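Local coordinates for protein dihydrofolate reductase (Schistosoma mansoni, PDB 3VCO) that reduces 7,8-dihydrofolate to tetrahydrofolate with NADPH, a step of folate metabolism needed for making thymidylate, purines and glycine, at residues Leu41-Lys46 with Trp74-Glu79; Lys46-Phe51 with Tyr151-Leu156; Thr57-His60 with Lys64-Val67; Pro147-Cys152 with Lys174-Pro179; Asp184-Asn189 with Phe193-Tyr198. All coordinates share one frame; numbering follows the deposited sequence.

Contact 1 of 5, residues Leu41-Lys46 with Trp74-Glu79; sequences LPWKIK and WESIPE
In the dihydrofolate reductase fold the loop leading into helix 46-57 meets the end of helix 71-76 through one large side chain, the indole of Trp43, which touches Ser76, Ile77 and Pro78. At the ring edge NE1 of Trp43 donates to OG of Ser76 at 2.9 Å, with a moderately bent N-H...O angle of 148° and the oxygen tilted 19° from the indole plane. The same hydroxyl is also bonded to the backbone O of Thr73. Over one face lies Ile77, whose CG1 stands 4.0 Å from the centroid of the six-membered ring of Trp43 in a CH-pi contact. The opposite face is covered from within its own loop by CD of Pro42. CD of Pro78 comes obliquely to CD1 of Trp43 at 3.8 Å. Trp43 also stands beside Met49 and Thr73, assigned by similarity to the substrate and NADP(+) sites. Sandwiched between aliphatic carbons and held by its N-H, the buried indole has its polar atom satisfied and its ring rotation restricted.

Contact 2 of 5, residues Lys46-Phe51 with Tyr151-Leu156; sequences KKDMEF and YCTHIL
Asp48 and Phe51, one helical turn apart on helix 46-57, both face strand 148-156 and meet Tyr151 and Thr153 there. The carboxylate of Asp48 and the side chain of Thr153 approach at a slant, and OG1 of Thr153 donates to OD1 of Asp48 over a short 2.6 Å. The hydroxyl meets the syn side of that oxygen, 20° out of the carboxylate plane. Thr153 carries OG1 anti to its carbonyl carbon (chi1 -53°), which points it at Asp48; its methyl CG2 lies 3.3 Å from OD1 of Asp48. Phe51 runs past Thr153 in the opposite direction, its CE2 3.6 Å from OG1 of Thr153, while its CZ reaches CB of Tyr151 at 4.0 Å. That CZ lies near the plane of the Tyr151 ring, at its edge. On the same side of its plane as OG1 of Thr153, the Phe51 ring also stacks with Phe195. Segments 46-51 and 151-156 run nearly antiparallel (169°), their axes approaching to 10.4 Å. By similarity Asp48 and Phe51 belong to the substrate site, and an acidic helix residue hydrogen-bonded to a strand threonine is the arrangement known from the folate pocket of dihydrofolate reductases.

Contact 3 of 5, residues Thr57-His60 with Lys64-Val67; sequences TKAH and KNAV
The flat carboxamide of Asn65 meets the chain leaving helix 46-57 at its amino edge, where ND2 donates to the backbone O of Lys58 at 2.6 Å. The acceptor lies close to the amide plane, and the N-H...O angle is 154°. Relative to the carbonyl of Lys58 the donor is off-plane: ND2 stands 64° out of the carbonyl plane. The methyl of Ala59 comes obliquely from one side of the amide plane, displaced toward its O and N atoms, with CB 3.7 Å from OD1 of Asn65. CG of Asn65 is anti to its carbonyl carbon (chi1 -61°), an orientation that swings the amide from the strand to the 57-60 segment. A water provides a second link, giving a proton to O of Thr57 at 2.8 Å and accepting one from N of Asn65 at 2.9 Å. Beyond the two segments, ND2 is also bonded to O of Thr56 at the helix end, and OD1 accepts from N of Glu127 on strand 125-130. Both ends of the buried amide are therefore used: ND2 serves two carbonyl groups, those of Thr56 and Lys58, and OD1 a neighbouring strand. These bonds fix which way round the amide sits and tie the helix exit to the start of strand 64-70, which is flanked by strands 88-92 and 125-130, with water completing the join through the main chain.

Contact 4 of 5, residues Pro147-Cys152 with Lys174-Pro179; sequences PVRIYC and KKVDLP
Contacts of the Arg149 guanidinium with aliphatic groups make up most of this junction. Over one of its faces sits Val176, the two side chains crossing at about a right angle, with CG2 of Val176 4.0 Å from NH2 of Arg149. Leu178 comes from the opposite direction, and its CD1 lies obliquely 4.0 Å from NH1 of Arg149. Apolar packing adds a looser touch, CE1 of Tyr151 to CD1 of Leu178 at 4.4 Å. Within the strand, NH1 of Arg149 makes a weak, long hydrogen bond of 3.5 Å to OH of Tyr151, which lies at the edge of the guanidinium and in its plane. A bend at chi3 (-72°) in the otherwise extended arginine turns the group toward these partners. The stronger polar partner of Arg149 is Asp199 on strand 191-200, which forms a salt bridge with NE. Side chains of strand 148-156 and of the segment after strand 174-175 meet across the intervening strand 191-200, with which both strands pair antiparallel in the mixed sheet of the dihydrofolate reductase fold.

Contact 5 of 5, residues Asp184-Asn189 with Phe193-Tyr198; sequences DTFTEN and FKFCVY
Phe186 and Phe193 face each other as an antiparallel hydrogen-bonded pair, with N of Phe186 donating to O of Phe193 at 2.7 Å and N of Phe193 to O of Phe186 at 2.8 Å. Their side chains lie on the same side of the sheet. CB of Phe186 sits over one face of the Phe193 ring, 4.0 Å from its centroid, a CH-pi contact displaced toward the rim. The Phe193 ring gets there because its CG is placed between the backbone N and the carbonyl carbon (chi1 52°), folding it back across the neighbouring strand. CG of Glu188 adds a touch at 4.1 Å to CZ of Phe193. The rings of Phe186 and Phe195 touch at their margins, CE2 to CE2 at 3.8 Å, with planes 45° apart and neither lying over the other's face. This is the beta hairpin of strands 186-188 and 191-200. Beyond the pair, on the side away from the hairpin turn, a water lies between O of Asp184 and N of Phe195, accepting from the latter at 2.8 Å. In the next shell is helix 46-57: Lys47 makes a cation-pi contact with Phe186 and gives its backbone N to OE1 of Glu188.

Helix 46-57 connects much of this set. Contacts 1 and 2 share Lys46 and touch where O of Trp43 lies 3.1 Å from CG of Met49, assigned by similarity to the substrate site. Contact 1 also reaches contact 5, CG2 of Ile45 lying 3.6 Å from CE1 of Phe193. Contacts 2 and 5, centres about 6 Å apart, use the paired strands 148-156 and 191-200, and OD1 of Asp48 on the helix comes within 3.3 Å of CE1 of Phe195. Contact 4 shares Tyr151 and Cys152 with contact 2, their centres about 14 Å apart. Contact 3 touches no other, but Thr57, at the far helix end, neighbours Lys53 and the loop residue Arg87, both probable substrate-binding residues.

Contact 1 of 5, residues Leu41-Lys46 with Trp74-Glu79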
# COMPACT_ATOMS: atom_id res chain seq x y z
N LEU A 41 10.00 -9.72 -2.09
CA LEU A 41 8.93 -9.29 -1.18
C LEU A 41 8.32 -7.91 -1.50
O LEU A 41 9.03 -6.96 -1.83
CB LEU A 41 9.40 -9.34 0.29
CG LEU A 41 9.72 -10.72 0.89
N PRO A 42 6.99 -7.80 -1.40
CA PRO A 42 6.04 -8.86 -1.05
C PRO A 42 5.42 -9.56 -2.29
O PRO A 42 4.58 -10.45 -2.12
CB PRO A 42 4.95 -8.10 -0.28
CG PRO A 42 4.95 -6.72 -0.90
CD PRO A 42 6.32 -6.49 -1.53
N TRP A 43 5.85 -9.15 -3.49
CA TRP A 43 5.29 -9.61 -4.75
C TRP A 43 5.37 -11.14 -4.94
O TRP A 43 4.51 -11.75 -5.59
CB TRP A 43 5.97 -8.87 -5.93
CG TRP A 43 6.34 -7.45 -5.54
CD1 TRP A 43 7.60 -6.91 -5.48
CD2 TRP A 43 5.45 -6.42 -5.09
NE1 TRP A 43 7.54 -5.61 -5.03
CE2 TRP A 43 6.24 -5.28 -4.79
CE3 TRP A 43 4.06 -6.35 -4.90
CZ2 TRP A 43 5.68 -4.09 -4.32
CZ3 TRP A 43 3.51 -5.16 -4.43
CH2 TRP A 43 4.32 -4.04 -4.14
N LYS A 44 6.38 -11.77 -4.35
CA LYS A 44 6.58 -13.19 -4.56
C LYS A 44 5.67 -14.12 -3.75
O LYS A 44 5.50 -15.30 -4.11
CB LYS A 44 8.06 -13.56 -4.34
CG LYS A 44 8.53 -13.56 -2.89
CD LYS A 44 9.93 -14.12 -2.81
CE LYS A 44 10.40 -14.32 -1.38
NZ LYS A 44 11.86 -14.76 -1.37
N ILE A 45 5.09 -13.62 -2.67
CA ILE A 45 4.14 -14.44 -1.92
C ILE A 45 2.75 -14.38 -2.60
O ILE A 45 2.09 -13.36 -2.58
CB ILE A 45 4.08 -14.02 -0.46
CG1 ILE A 45 5.49 -13.98 0.10
CG2 ILE A 45 3.27 -15.02 0.32
CD1 ILE A 45 5.59 -13.31 1.46
N LYS A 46 2.34 -15.48 -3.20
CA LYS A 46 1.16 -15.50 -4.08
C LYS A 46 -0.10 -15.14 -3.33
O LYS A 46 -0.92 -14.39 -3.82
CB LYS A 46 1.02 -16.89 -4.77
N TRP A 74 8.03 1.20 -6.90
CA TRP A 74 7.72 1.03 -8.31
C TRP A 74 8.73 0.13 -9.05
O TRP A 74 8.35 -0.76 -9.77
CB TRP A 74 7.66 2.39 -8.98
CG TRP A 74 7.59 2.32 -10.47
CD1 TRP A 74 8.62 2.59 -11.36
CD2 TRP A 74 6.45 1.99 -11.26
NE1 TRP A 74 8.16 2.46 -12.64
CE2 TRP A 74 6.84 2.07 -12.61
CE3 TRP A 74 5.12 1.66 -10.96
CZ2 TRP A 74 5.95 1.82 -13.67
CZ3 TRP A 74 4.25 1.40 -12.01
CH2 TRP A 74 4.67 1.49 -13.35
N GLU A 75 10.01 0.32 -8.80
CA GLU A 75 11.03 -0.43 -9.50
C GLU A 75 11.11 -1.87 -9.05
O GLU A 75 11.62 -2.71 -9.78
CB GLU A 75 12.38 0.20 -9.27
CG GLU A 75 12.61 1.45 -10.05
CD GLU A 75 13.97 2.04 -9.74
OE1 GLU A 75 14.74 1.39 -8.99
OE2 GLU A 75 14.25 3.14 -10.24
N SER A 76 10.62 -2.15 -7.84
CA SER A 76 10.76 -3.50 -7.28
C SER A 76 9.71 -4.43 -7.87
O SER A 76 9.86 -5.63 -7.82
CB SER A 76 10.62 -3.47 -5.76
OG SER A 76 9.25 -3.33 -5.42
N ILE A 77 8.63 -3.85 -8.38
CA ILE A 77 7.55 -4.62 -8.96
C ILE A 77 7.97 -5.33 -10.26
O ILE A 77 8.54 -4.71 -11.16
CB ILE A 77 6.36 -3.71 -9.24
CG1 ILE A 77 5.85 -3.11 -7.92
CG2 ILE A 77 5.25 -4.48 -9.94
CD1 ILE A 77 4.83 -1.94 -8.17
N PRO A 78 7.73 -6.63 -10.33
CA PRO A 78 8.07 -7.41 -11.53
C PRO A 78 7.32 -6.89 -12.75
O PRO A 78 6.18 -6.42 -12.63
CB PRO A 78 7.62 -8.83 -11.18
CG PRO A 78 7.77 -8.89 -9.67
CD PRO A 78 7.34 -7.50 -9.20
N GLU A 79 7.97 -6.94 -13.91
CA GLU A 79 7.44 -6.39 -15.15
C GLU A 79 6.07 -6.93 -15.57
O GLU A 79 5.21 -6.17 -15.98
CB GLU A 79 8.44 -6.56 -16.30
CG GLU A 79 9.69 -5.68 -16.17
CD GLU A 79 9.37 -4.25 -15.74
OE1 GLU A 79 9.30 -4.00 -14.51
OE2 GLU A 79 9.21 -3.38 -16.63

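Contact 2 of 5, residues Lys46-Phe51 with Tyr151-Leu156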
# COMPACT_ATOMS: atom_id res chain seq x y z
N LYS A 46 2.34 -15.48 -3.20
CA LYS A 46 1.16 -15.50 -4.08
C LYS A 46 -0.10 -15.14 -3.33
O LYS A 46 -0.92 -14.39 -3.82
CB LYS A 46 1.02 -16.89 -4.77
N LYS A 47 -0.22 -15.66 -2.12
CA LYS A 47 -1.38 -15.39 -1.29
C LYS A 47 -1.41 -13.90 -0.90
O LYS A 47 -2.48 -13.29 -0.79
CB LYS A 47 -1.29 -16.27 -0.04
CG LYS A 47 -2.53 -16.28 0.83
CD LYS A 47 -3.71 -16.89 0.09
CE LYS A 47 -4.80 -17.25 1.08
NZ LYS A 47 -6.12 -17.54 0.46
N ASP A 48 -0.25 -13.31 -0.69
CA ASP A 48 -0.23 -11.89 -0.34
C ASP A 48 -0.64 -11.03 -1.53
O ASP A 48 -1.28 -10.00 -1.36
CB ASP A 48 1.14 -11.45 0.14
CG ASP A 48 1.09 -10.08 0.80
OD1 ASP A 48 0.26 -9.92 1.72
OD2 ASP A 48 1.82 -9.16 0.38
N MET A 49 -0.25 -11.44 -2.73
CA MET A 49 -0.67 -10.76 -3.95
C MET A 49 -2.18 -10.81 -4.22
O MET A 49 -2.77 -9.84 -4.67
CB MET A 49 0.10 -11.32 -5.15
CG MET A 49 1.56 -10.91 -5.14
SD MET A 49 1.77 -9.12 -5.05
CE MET A 49 2.01 -8.75 -3.29
N GLU A 50 -2.80 -11.95 -3.98
CA GLU A 50 -4.27 -12.00 -3.98
C GLU A 50 -4.87 -10.95 -3.05
O GLU A 50 -5.79 -10.24 -3.44
CB GLU A 50 -4.78 -13.36 -3.54
CG GLU A 50 -4.13 -14.54 -4.21
CD GLU A 50 -4.57 -15.86 -3.56
OE1 GLU A 50 -5.67 -15.90 -2.97
OE2 GLU A 50 -3.80 -16.85 -3.64
N PHE A 51 -4.38 -10.89 -1.81
CA PHE A 51 -4.82 -9.93 -0.80
C PHE A 51 -4.59 -8.52 -1.30
O PHE A 51 -5.51 -7.70 -1.35
CB PHE A 51 -4.08 -10.19 0.53
CG PHE A 51 -4.28 -9.11 1.59
CD1 PHE A 51 -5.48 -9.00 2.27
CD2 PHE A 51 -3.24 -8.26 1.93
CE1 PHE A 51 -5.66 -8.02 3.26
CE2 PHE A 51 -3.41 -7.30 2.89
CZ PHE A 51 -4.62 -7.19 3.57
N TYR A 151 -3.79 -1.84 6.07
CA TYR A 151 -3.98 -3.23 5.66
C TYR A 151 -2.62 -3.86 5.82
O TYR A 151 -1.67 -3.51 5.11
CB TYR A 151 -4.37 -3.24 4.18
CG TYR A 151 -5.77 -2.74 3.95
CD1 TYR A 151 -6.85 -3.64 3.91
CD2 TYR A 151 -6.04 -1.36 3.84
CE1 TYR A 151 -8.15 -3.19 3.69
CE2 TYR A 151 -7.36 -0.90 3.63
CZ TYR A 151 -8.40 -1.84 3.55
OH TYR A 151 -9.68 -1.40 3.36
N CYS A 152 -2.52 -4.78 6.75
CA CYS A 152 -1.24 -5.26 7.15
C CYS A 152 -1.14 -6.78 6.91
O CYS A 152 -2.03 -7.54 7.30
CB CYS A 152 -1.06 -4.96 8.67
SG CYS A 152 0.57 -5.40 9.29
N THR A 153 -0.07 -7.20 6.25
CA THR A 153 0.31 -8.60 6.29
C THR A 153 1.39 -8.77 7.32
O THR A 153 2.50 -8.29 7.14
CB THR A 153 0.82 -9.02 4.92
OG1 THR A 153 -0.20 -8.65 3.98
CG2 THR A 153 1.08 -10.52 4.88
N HIS A 154 1.07 -9.48 8.39
CA HIS A 154 2.06 -9.87 9.40
C HIS A 154 2.80 -11.13 8.98
O HIS A 154 2.18 -12.11 8.63
CB HIS A 154 1.38 -10.14 10.73
CG HIS A 154 0.73 -8.92 11.34
ND1 HIS A 154 1.43 -8.00 12.10
CD2 HIS A 154 -0.55 -8.50 11.33
CE1 HIS A 154 0.60 -7.05 12.50
NE2 HIS A 154 -0.60 -7.32 12.03
N ILE A 155 4.11 -11.12 9.08
CA ILE A 155 4.90 -12.25 8.62
C ILE A 155 5.84 -12.69 9.72
O ILE A 155 6.29 -11.86 10.49
CB ILE A 155 5.72 -11.82 7.41
CG1 ILE A 155 4.79 -11.47 6.26
CG2 ILE A 155 6.70 -12.91 7.01
CD1 ILE A 155 5.51 -10.85 5.04
N LEU A 156 6.06 -14.00 9.85
CA LEU A 156 7.11 -14.51 10.69
C LEU A 156 8.29 -14.77 9.77
O LEU A 156 8.28 -15.69 8.93
CB LEU A 156 6.69 -15.76 11.45
CG LEU A 156 6.04 -15.48 12.80
CD1 LEU A 156 5.96 -16.76 13.58
CD2 LEU A 156 6.80 -14.42 13.59

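Contact 3 of 5, residues Thr57-His60 with Lys64-Val67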
# COMPACT_ATOMS: atom_id res chain seq x y z
N THR A 57 -7.77 -3.14 -5.66
CA THR A 57 -8.49 -3.00 -6.92
C THR A 57 -9.97 -2.79 -6.71
O THR A 57 -10.62 -2.05 -7.48
CB THR A 57 -8.25 -4.21 -7.84
OG1 THR A 57 -6.85 -4.28 -8.14
CG2 THR A 57 -9.04 -4.09 -9.13
N LYS A 58 -10.51 -3.41 -5.68
CA LYS A 58 -11.94 -3.31 -5.42
C LYS A 58 -12.42 -1.87 -5.23
O LYS A 58 -11.99 -1.17 -4.32
CB LYS A 58 -12.36 -4.11 -4.19
CG LYS A 58 -13.88 -4.15 -4.02
CD LYS A 58 -14.54 -4.68 -5.30
CE LYS A 58 -16.08 -4.64 -5.24
NZ LYS A 58 -16.66 -5.44 -4.12
N ALA A 59 -13.34 -1.43 -6.08
CA ALA A 59 -13.80 -0.05 -5.98
C ALA A 59 -15.29 -0.05 -6.33
O ALA A 59 -15.81 -0.99 -6.95
CB ALA A 59 -13.04 0.81 -6.92
N HIS A 60 -15.98 0.99 -5.91
CA HIS A 60 -17.37 1.15 -6.34
C HIS A 60 -17.44 1.23 -7.88
O HIS A 60 -16.51 1.68 -8.54
CB HIS A 60 -18.02 2.32 -5.61
CG HIS A 60 -18.39 1.98 -4.19
ND1 HIS A 60 -19.57 1.33 -3.87
CD2 HIS A 60 -17.72 2.15 -3.02
CE1 HIS A 60 -19.61 1.13 -2.56
NE2 HIS A 60 -18.51 1.62 -2.03
N LYS A 64 -12.03 3.91 -9.95
CA LYS A 64 -10.77 3.18 -9.76
C LYS A 64 -10.06 3.68 -8.53
O LYS A 64 -9.97 4.89 -8.31
CB LYS A 64 -9.81 3.41 -10.92
CG LYS A 64 -10.42 3.39 -12.33
CD LYS A 64 -10.38 2.00 -12.89
CE LYS A 64 -11.47 1.82 -13.96
NZ LYS A 64 -11.22 0.58 -14.68
N ASN A 65 -9.51 2.77 -7.75
CA ASN A 65 -8.66 3.20 -6.66
C ASN A 65 -7.31 3.72 -7.17
O ASN A 65 -6.93 3.41 -8.29
CB ASN A 65 -8.46 2.06 -5.65
CG ASN A 65 -9.75 1.63 -5.05
OD1 ASN A 65 -10.61 2.47 -4.76
ND2 ASN A 65 -9.92 0.31 -4.88
N ALA A 66 -6.64 4.55 -6.38
CA ALA A 66 -5.27 5.00 -6.68
C ALA A 66 -4.28 4.23 -5.80
O ALA A 66 -4.58 3.95 -4.63
CB ALA A 66 -5.12 6.52 -6.45
N VAL A 67 -3.16 3.80 -6.39
CA VAL A 67 -2.07 3.25 -5.59
C VAL A 67 -0.89 4.20 -5.75
O VAL A 67 -0.49 4.51 -6.87
CB VAL A 67 -1.65 1.84 -6.01
CG1 VAL A 67 -2.76 0.82 -5.62
CG2 VAL A 67 -1.38 1.79 -7.55
O HOH W 1 -9.54 0.14 -8.85

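Contact 4 of 5, residues Pro147-Cys152 with Lys174-Pro179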
# COMPACT_ATOMS: atom_id res chain seq x y z
N PRO A 147 -7.90 10.50 8.45
CA PRO A 147 -7.81 9.21 9.17
C PRO A 147 -7.03 8.18 8.35
O PRO A 147 -7.03 8.25 7.14
CB PRO A 147 -9.27 8.78 9.30
CG PRO A 147 -9.95 9.38 8.11
CD PRO A 147 -9.25 10.74 7.91
N VAL A 148 -6.37 7.22 9.00
CA VAL A 148 -5.56 6.29 8.26
C VAL A 148 -6.03 4.88 8.58
O VAL A 148 -6.42 4.62 9.71
CB VAL A 148 -4.10 6.40 8.71
CG1 VAL A 148 -3.20 5.34 7.97
CG2 VAL A 148 -3.59 7.86 8.54
N ARG A 149 -6.02 4.01 7.58
CA ARG A 149 -6.37 2.60 7.79
C ARG A 149 -5.14 1.85 7.31
O ARG A 149 -4.55 2.22 6.32
CB ARG A 149 -7.58 2.18 6.93
CG ARG A 149 -7.75 0.63 6.94
CD ARG A 149 -9.04 0.20 6.35
NE ARG A 149 -10.12 0.55 7.26
CZ ARG A 149 -11.36 0.13 7.12
NH1 ARG A 149 -11.70 -0.67 6.10
NH2 ARG A 149 -12.25 0.51 8.00
N ILE A 150 -4.73 0.82 8.04
CA ILE A 150 -3.59 0.02 7.60
C ILE A 150 -4.06 -1.39 7.28
O ILE A 150 -4.59 -2.07 8.13
CB ILE A 150 -2.56 -0.13 8.75
CG1 ILE A 150 -2.01 1.25 9.17
CG2 ILE A 150 -1.43 -1.06 8.33
CD1 ILE A 150 -1.22 1.20 10.54
N TYR A 151 -3.79 -1.84 6.07
CA TYR A 151 -3.98 -3.23 5.66
C TYR A 151 -2.62 -3.86 5.82
O TYR A 151 -1.67 -3.51 5.11
CB TYR A 151 -4.37 -3.24 4.18
CG TYR A 151 -5.77 -2.74 3.95
CD1 TYR A 151 -6.85 -3.64 3.91
CD2 TYR A 151 -6.04 -1.36 3.84
CE1 TYR A 151 -8.15 -3.19 3.69
CE2 TYR A 151 -7.36 -0.90 3.63
CZ TYR A 151 -8.40 -1.84 3.55
OH TYR A 151 -9.68 -1.40 3.36
N CYS A 152 -2.52 -4.78 6.75
CA CYS A 152 -1.24 -5.26 7.15
C CYS A 152 -1.14 -6.78 6.91
O CYS A 152 -2.03 -7.54 7.30
CB CYS A 152 -1.06 -4.96 8.67
SG CYS A 152 0.57 -5.40 9.29
N LYS A 174 -7.42 -0.09 16.07
CA LYS A 174 -8.74 -0.70 16.18
C LYS A 174 -8.82 -1.74 15.07
O LYS A 174 -8.71 -1.42 13.89
CB LYS A 174 -9.84 0.36 16.03
CG LYS A 174 -10.04 1.20 17.28
CD LYS A 174 -10.33 2.69 16.98
CE LYS A 174 -11.45 2.89 15.95
NZ LYS A 174 -11.37 4.24 15.29
N LYS A 175 -8.93 -2.99 15.47
CA LYS A 175 -8.94 -4.10 14.53
C LYS A 175 -10.27 -4.08 13.80
O LYS A 175 -11.34 -3.94 14.43
CB LYS A 175 -8.76 -5.41 15.29
CG LYS A 175 -8.59 -6.63 14.42
CD LYS A 175 -7.15 -6.82 14.01
CE LYS A 175 -6.92 -8.22 13.47
NZ LYS A 175 -5.92 -8.99 14.27
N VAL A 176 -10.21 -4.20 12.47
CA VAL A 176 -11.41 -4.15 11.65
C VAL A 176 -11.75 -5.55 11.17
O VAL A 176 -10.86 -6.27 10.71
CB VAL A 176 -11.18 -3.23 10.42
CG1 VAL A 176 -12.40 -3.20 9.52
CG2 VAL A 176 -10.78 -1.82 10.86
N ASP A 177 -13.03 -5.92 11.22
CA ASP A 177 -13.50 -7.17 10.64
C ASP A 177 -14.11 -6.98 9.23
O ASP A 177 -15.15 -6.33 9.06
CB ASP A 177 -14.52 -7.82 11.57
CG ASP A 177 -15.25 -8.97 10.91
OD1 ASP A 177 -14.57 -9.87 10.37
OD2 ASP A 177 -16.50 -8.97 10.95
N LEU A 178 -13.46 -7.55 8.22
CA LEU A 178 -13.98 -7.47 6.86
C LEU A 178 -14.19 -8.87 6.32
O LEU A 178 -13.32 -9.71 6.47
CB LEU A 178 -13.04 -6.67 5.98
CG LEU A 178 -13.02 -5.17 6.28
CD1 LEU A 178 -11.63 -4.63 6.06
CD2 LEU A 178 -14.03 -4.44 5.38
N PRO A 179 -15.37 -9.12 5.71
CA PRO A 179 -15.81 -10.48 5.36
C PRO A 179 -14.94 -11.17 4.31
O PRO A 179 -14.72 -12.37 4.41
CB PRO A 179 -17.23 -10.26 4.80
CG PRO A 179 -17.56 -8.82 5.08
CD PRO A 179 -16.27 -8.10 5.15

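Contact 5 of 5, residues Asp184-Asn189 with Phe193-Tyr198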
# COMPACT_ATOMS: atom_id res chain seq x y z
N ASP A 184 -7.39 -16.66 8.95
CA ASP A 184 -6.44 -17.74 9.17
C ASP A 184 -4.97 -17.35 9.01
O ASP A 184 -4.63 -16.42 8.30
CB ASP A 184 -6.74 -18.87 8.18
CG ASP A 184 -8.23 -19.08 7.96
OD1 ASP A 184 -8.80 -18.41 7.05
OD2 ASP A 184 -8.83 -19.90 8.69
N THR A 185 -4.07 -18.11 9.64
CA THR A 185 -2.64 -18.02 9.33
C THR A 185 -2.30 -18.88 8.09
O THR A 185 -2.83 -19.98 7.93
CB THR A 185 -1.81 -18.47 10.52
OG1 THR A 185 -1.94 -17.51 11.57
CG2 THR A 185 -0.38 -18.60 10.14
N PHE A 186 -1.42 -18.38 7.22
CA PHE A 186 -1.05 -19.10 6.01
C PHE A 186 0.45 -19.38 5.96
O PHE A 186 1.24 -18.63 6.50
CB PHE A 186 -1.47 -18.30 4.77
CG PHE A 186 -2.97 -18.10 4.63
CD1 PHE A 186 -3.79 -19.13 4.17
CD2 PHE A 186 -3.55 -16.88 4.95
CE1 PHE A 186 -5.17 -18.96 4.04
CE2 PHE A 186 -4.94 -16.68 4.80
CZ PHE A 186 -5.75 -17.73 4.36
N THR A 187 0.84 -20.48 5.31
CA THR A 187 2.25 -20.77 5.14
C THR A 187 2.58 -20.99 3.67
O THR A 187 2.10 -21.93 3.06
CB THR A 187 2.67 -22.04 5.91
OG1 THR A 187 2.22 -21.95 7.27
CG2 THR A 187 4.20 -22.23 5.89
N GLU A 188 3.42 -20.13 3.11
CA GLU A 188 3.87 -20.30 1.74
C GLU A 188 5.35 -19.99 1.65
O GLU A 188 5.81 -18.95 2.13
CB GLU A 188 3.04 -19.45 0.76
CG GLU A 188 1.54 -19.74 0.81
CD GLU A 188 0.74 -19.10 -0.33
OE1 GLU A 188 1.18 -18.06 -0.88
OE2 GLU A 188 -0.33 -19.64 -0.67
N ASN A 189 6.08 -20.91 1.03
CA ASN A 189 7.53 -20.91 1.04
C ASN A 189 8.04 -21.03 2.47
O ASN A 189 7.63 -21.93 3.21
CB ASN A 189 8.11 -19.66 0.37
CG ASN A 189 8.75 -19.97 -0.98
OD1 ASN A 189 9.27 -21.07 -1.21
ND2 ASN A 189 8.72 -18.99 -1.88
N PHE A 193 2.14 -16.19 7.65
CA PHE A 193 1.60 -14.84 7.65
C PHE A 193 0.10 -14.82 7.91
O PHE A 193 -0.59 -15.85 7.87
CB PHE A 193 1.95 -14.07 6.35
CG PHE A 193 1.59 -14.81 5.08
CD1 PHE A 193 2.48 -15.73 4.54
CD2 PHE A 193 0.36 -14.62 4.47
CE1 PHE A 193 2.14 -16.45 3.40
CE2 PHE A 193 0.02 -15.33 3.32
CZ PHE A 193 0.92 -16.24 2.78
N LYS A 194 -0.40 -13.65 8.24
CA LYS A 194 -1.82 -13.50 8.42
C LYS A 194 -2.15 -12.07 8.06
O LYS A 194 -1.25 -11.21 8.05
CB LYS A 194 -2.23 -13.82 9.84
CG LYS A 194 -1.93 -12.73 10.84
CD LYS A 194 -2.28 -13.14 12.26
CE LYS A 194 -3.78 -13.11 12.53
NZ LYS A 194 -4.03 -13.16 14.01
N PHE A 195 -3.41 -11.84 7.75
CA PHE A 195 -3.86 -10.53 7.25
C PHE A 195 -4.69 -9.84 8.31
O PHE A 195 -5.59 -10.43 8.86
CB PHE A 195 -4.70 -10.70 5.97
CG PHE A 195 -3.97 -11.44 4.86
CD1 PHE A 195 -2.84 -10.90 4.26
CD2 PHE A 195 -4.41 -12.68 4.43
CE1 PHE A 195 -2.14 -11.58 3.25
CE2 PHE A 195 -3.72 -13.36 3.43
CZ PHE A 195 -2.58 -12.81 2.86
N CYS A 196 -4.40 -8.58 8.55
CA CYS A 196 -5.10 -7.82 9.59
C CYS A 196 -5.33 -6.41 9.05
O CYS A 196 -4.53 -5.88 8.27
CB CYS A 196 -4.27 -7.75 10.87
SG CYS A 196 -4.19 -9.28 11.81
N VAL A 197 -6.45 -5.82 9.44
CA VAL A 197 -6.80 -4.49 9.01
C VAL A 197 -7.08 -3.60 10.23
O VAL A 197 -7.82 -4.00 11.14
CB VAL A 197 -8.02 -4.54 8.13
CG1 VAL A 197 -8.36 -3.15 7.64
CG2 VAL A 197 -7.79 -5.52 6.93
N TYR A 198 -6.48 -2.42 10.25
CA TYR A 198 -6.54 -1.58 11.43
C TYR A 198 -6.95 -0.17 11.08
O TYR A 198 -6.48 0.38 10.09
CB TYR A 198 -5.15 -1.48 12.08
CG TYR A 198 -4.50 -2.81 12.49
CD1 TYR A 198 -4.93 -3.51 13.61
CD2 TYR A 198 -3.47 -3.34 11.74
CE1 TYR A 198 -4.33 -4.72 13.96
CE2 TYR A 198 -2.86 -4.54 12.09
CZ TYR A 198 -3.29 -5.23 13.18
OH TYR A 198 -2.67 -6.40 13.50
O HOH W 2 -5.37 -13.87 7.73